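Local atomic coordinates of hypothetical protein (Streptococcus pneumoniae, PDB entry 2HIY), a protein that is of unknown function, a conserved bacterial protein of the DUF1697 family built on two four-stranded antiparallel sheets of the same strand order. Residues G13-V16 with N20-V23; V22-L27 with Y42-N47. All blocks are in the same frame, centred on the assembly; numbering follows the deposited sequence.

In the fold
Both contacts organise the approach to helix 24-34, and their centres lie about 8 Å apart on the same side of the chain's centre. Contact 1 closes the loop between strand 5-10 and the helix on itself; contact 2 sets the helix start beside the turn that joins strands 39-41 and 47-52. Val22 and Val23 belong to both. Asn15 is the direct bridge: besides gripping Val22, its ND2 hydrogen-bonds to Asn44 O at 2.9 Å. Ile14 packs along the same seam, its CD1 lying 3.6 Å from Gly46 CA. Together they tie the loop ahead of helix 24-34 to the turn between the two strands.

Contact 1. Residues G13-V16 with N20-V23; sequences GINV and NKVV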
# COMPACT_ATOMS: atom_id res chain seq x y z
N GLY D 13 -15.30 -2.99 -10.89
CA GLY D 13 -14.06 -3.73 -10.85
C GLY D 13 -13.00 -3.35 -11.85
O GLY D 13 -11.99 -4.05 -11.95
N ILE D 14 -13.19 -2.26 -12.60
CA ILE D 14 -12.21 -1.91 -13.62
C ILE D 14 -11.18 -0.88 -13.18
O ILE D 14 -11.43 -0.10 -12.24
CB ILE D 14 -12.88 -1.47 -14.96
CG1 ILE D 14 -13.59 -0.11 -14.88
CG2 ILE D 14 -13.82 -2.56 -15.47
CD1 ILE D 14 -13.86 0.50 -16.27
N ASN D 15 -10.04 -0.88 -13.85
CA ASN D 15 -8.98 0.11 -13.62
C ASN D 15 -8.57 0.23 -12.16
O ASN D 15 -8.40 1.34 -11.64
CB ASN D 15 -9.41 1.47 -14.19
CG ASN D 15 -9.50 1.44 -15.70
OD1 ASN D 15 -8.71 0.78 -16.36
ND2 ASN D 15 -10.51 2.11 -16.24
N VAL D 16 -8.44 -0.92 -11.51
CA VAL D 16 -7.96 -0.99 -10.12
C VAL D 16 -6.93 -2.10 -9.99
O VAL D 16 -6.88 -3.03 -10.82
CB VAL D 16 -9.13 -1.24 -9.13
CG1 VAL D 16 -10.06 -0.03 -9.06
CG2 VAL D 16 -9.91 -2.48 -9.50
N ASN D 20 -7.45 -5.20 -15.02
CA ASN D 20 -8.80 -4.89 -15.50
C ASN D 20 -8.83 -3.53 -16.18
O ASN D 20 -9.72 -2.72 -15.94
CB ASN D 20 -9.85 -5.01 -14.38
CG ASN D 20 -10.02 -6.43 -13.88
OD1 ASN D 20 -9.29 -7.34 -14.29
ND2 ASN D 20 -11.03 -6.62 -13.03
N LYS D 21 -7.85 -3.31 -17.04
CA LYS D 21 -7.61 -2.01 -17.63
C LYS D 21 -8.56 -1.75 -18.79
O LYS D 21 -8.69 -2.54 -19.70
CB LYS D 21 -6.16 -1.90 -18.13
CG LYS D 21 -5.82 -0.50 -18.67
CD LYS D 21 -4.32 -0.31 -18.90
CE LYS D 21 -4.06 1.00 -19.65
NZ LYS D 21 -2.67 1.11 -20.20
N VAL D 22 -9.21 -0.59 -18.72
CA VAL D 22 -10.07 -0.12 -19.79
C VAL D 22 -9.69 1.33 -20.05
O VAL D 22 -9.74 2.15 -19.13
CB VAL D 22 -11.55 -0.21 -19.40
CG1 VAL D 22 -12.44 0.29 -20.56
CG2 VAL D 22 -11.92 -1.63 -18.98
N VAL D 23 -9.31 1.62 -21.29
CA VAL D 23 -8.98 2.99 -21.67
C VAL D 23 -10.26 3.63 -22.19
O VAL D 23 -10.85 3.15 -23.16
CB VAL D 23 -7.86 3.01 -22.72
CG1 VAL D 23 -7.56 4.44 -23.17
CG2 VAL D 23 -6.59 2.38 -22.14
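The carboxamide of Asn15 lies along the backbone of Val22 and pairs with both of its polar atoms. Val22 N gives a nearly straight bond to Asn15 OD1 (2.8 Å, 171°), tilted somewhat from the carbonyl plane of the amide. In return Asn15 ND2 reaches a lone pair of Val22 O at 3.0 Å, with that oxygen close to the amide plane. The two bonds fix the rotation of the amide, whose ND2 is shared with Asn44 O. Behind it, Asn15 N donates to Asn20 O (2.8 Å), approaching from above the carbonyl plane. These bonds fold the connection between strand 5-10 and helix 24-34 into a compact loop, in which one asparagine amide serves both N and O of a single residue, although neither segment is regular strand. Asn20, which accepts through its backbone O, donates through its side chain: ND2 bonds to Gly13 O (2.9 Å, 157°), which it meets from above the carbonyl plane. With CG anti to its own carbonyl carbon (chi1 -66°), Asn20 brings the amide to Gly13 O, which lies near the plane of that amide. On the apolar side, Ile14 and Val22 cross obliquely, with Ile14 CD1 4.0 Å from Val22 CB; Phe73 touches both side chains from another loop.

Contact 2. Residues V22-L27 with Y42-N47; sequences VVMAEL and YINSGN
Ile43 and Asn44 are the residues of the 42-47 turn that meet the selenomethionine Met24, in the first turn of helix 24-34. Just before them, the backbone N of Tyr42 pairs with Asn47 O at 2.9 Å and so closes the turn. The side chain of Ile43 starts away from the helix, and it is its carbonyl that faces the helix, with O 3.6 Å from Met24 CG. Asn44 does most of the touching. CG lies anti to the backbone N (chi1 -153°), which carries the amide toward the helix start, where OD1 packs against Met24 CG at 3.4 Å and also touches CE; the Met24 chain, bent at chi2 and chi3, brings that methyl back beside the amide. No direct hydrogen bond joins the segments. Two waters do the work instead: one donates to Asn44 OD1 (2.7 Å) and accepts from Met24 N, and the other accepts from Asn44 ND2 and donates to Val22 O (2.9 Å). Further on, Ser45 OG accepts from Asn47 ND2 at 2.8 Å, and the same nitrogen gives a longer bond to Tyr42 O, bracing this connection between strands 39-41 and 47-52. At the backbone angles of Gly46 a side chain would collide with the carbonyl O of Ser45; Gly46 O, like Asn47 OD1, is hydrogen-bonded to Arg169. Glu61 of the second subunit packs on Met24, so the helix start also lies near a subunit interface. The polar link is thus a hydrated one: each end of the Asn44 amide serves a backbone group through its own water, while direct contact rests on the selenomethionine chain.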
# COMPACT_ATOMS: atom_id res chain seq x y z
N VAL D 22 -9.21 -0.59 -18.72
CA VAL D 22 -10.07 -0.12 -19.79
C VAL D 22 -9.69 1.33 -20.05
O VAL D 22 -9.74 2.15 -19.13
CB VAL D 22 -11.55 -0.21 -19.40
CG1 VAL D 22 -12.44 0.29 -20.56
CG2 VAL D 22 -11.92 -1.63 -18.98
N VAL D 23 -9.31 1.62 -21.29
CA VAL D 23 -8.98 2.99 -21.67
C VAL D 23 -10.26 3.63 -22.19
O VAL D 23 -10.85 3.15 -23.16
CB VAL D 23 -7.86 3.01 -22.72
CG1 VAL D 23 -7.56 4.44 -23.17
CG2 VAL D 23 -6.59 2.38 -22.14
N MSE D 24 -10.68 4.72 -21.56
CA MSE D 24 -11.99 5.32 -21.85
C MSE D 24 -12.11 5.73 -23.30
O MSE D 24 -13.12 5.45 -23.94
CB MSE D 24 -12.29 6.51 -20.93
CG MSE D 24 -12.63 6.10 -19.51
SE MSE D 24 -14.12 4.83 -19.32
CE MSE D 24 -13.07 3.36 -18.60
N ALA D 25 -11.10 6.37 -23.87
CA ALA D 25 -11.21 6.75 -25.27
C ALA D 25 -11.39 5.54 -26.18
O ALA D 25 -12.08 5.62 -27.22
CB ALA D 25 -10.00 7.58 -25.70
N GLU D 26 -10.71 4.43 -25.86
CA GLU D 26 -10.85 3.21 -26.66
C GLU D 26 -12.25 2.64 -26.52
O GLU D 26 -12.88 2.29 -27.52
CB GLU D 26 -9.81 2.16 -26.26
CG GLU D 26 -8.41 2.59 -26.64
CD GLU D 26 -7.31 1.68 -26.14
OE1 GLU D 26 -7.58 0.63 -25.53
OE2 GLU D 26 -6.13 2.06 -26.36
N LEU D 27 -12.74 2.53 -25.29
CA LEU D 27 -14.08 2.03 -25.07
C LEU D 27 -15.13 2.91 -25.80
O LEU D 27 -16.07 2.37 -26.41
CB LEU D 27 -14.39 1.98 -23.57
CG LEU D 27 -15.75 1.37 -23.22
CD1 LEU D 27 -15.87 -0.07 -23.73
CD2 LEU D 27 -16.00 1.42 -21.72
N TYR D 42 -17.60 9.24 -17.75
CA TYR D 42 -17.32 10.07 -16.59
C TYR D 42 -16.26 9.35 -15.79
O TYR D 42 -16.43 8.17 -15.44
CB TYR D 42 -18.58 10.27 -15.75
CG TYR D 42 -18.31 10.96 -14.43
CD1 TYR D 42 -17.81 12.27 -14.39
CD2 TYR D 42 -18.51 10.30 -13.22
CE1 TYR D 42 -17.55 12.90 -13.16
CE2 TYR D 42 -18.24 10.92 -12.00
CZ TYR D 42 -17.76 12.21 -11.99
OH TYR D 42 -17.50 12.82 -10.77
N ILE D 43 -15.16 10.05 -15.55
CA ILE D 43 -14.00 9.54 -14.80
C ILE D 43 -13.56 8.18 -15.37
O ILE D 43 -13.67 7.96 -16.58
CB ILE D 43 -14.17 9.62 -13.22
CG1 ILE D 43 -15.34 8.78 -12.69
CG2 ILE D 43 -14.22 11.10 -12.77
CD1 ILE D 43 -15.50 8.76 -11.15
N ASN D 44 -13.04 7.28 -14.53
CA ASN D 44 -12.36 6.09 -15.04
C ASN D 44 -12.86 4.80 -14.41
O ASN D 44 -12.36 3.71 -14.75
CB ASN D 44 -10.83 6.25 -14.87
CG ASN D 44 -10.03 5.45 -15.89
OD1 ASN D 44 -10.45 5.28 -17.04
ND2 ASN D 44 -8.86 4.96 -15.48
N SER D 45 -13.87 4.89 -13.55
CA SER D 45 -14.34 3.72 -12.82
C SER D 45 -15.38 2.91 -13.57
O SER D 45 -15.82 1.87 -13.10
CB SER D 45 -14.96 4.11 -11.47
OG SER D 45 -16.08 4.97 -11.64
N GLY D 46 -15.77 3.38 -14.75
CA GLY D 46 -16.72 2.64 -15.57
C GLY D 46 -18.11 3.24 -15.53
O GLY D 46 -19.06 2.59 -15.08
N ASN D 47 -18.24 4.46 -16.05
CA ASN D 47 -19.51 5.19 -16.10
C ASN D 47 -19.62 5.69 -17.51
O ASN D 47 -18.93 6.67 -17.88
CB ASN D 47 -19.50 6.37 -15.12
CG ASN D 47 -19.16 5.95 -13.72
OD1 ASN D 47 -19.95 5.25 -13.08
ND2 ASN D 47 -17.97 6.31 -13.24
O HOH W 1 -7.42 3.18 -17.66
O HOH W 2 -9.06 5.63 -19.33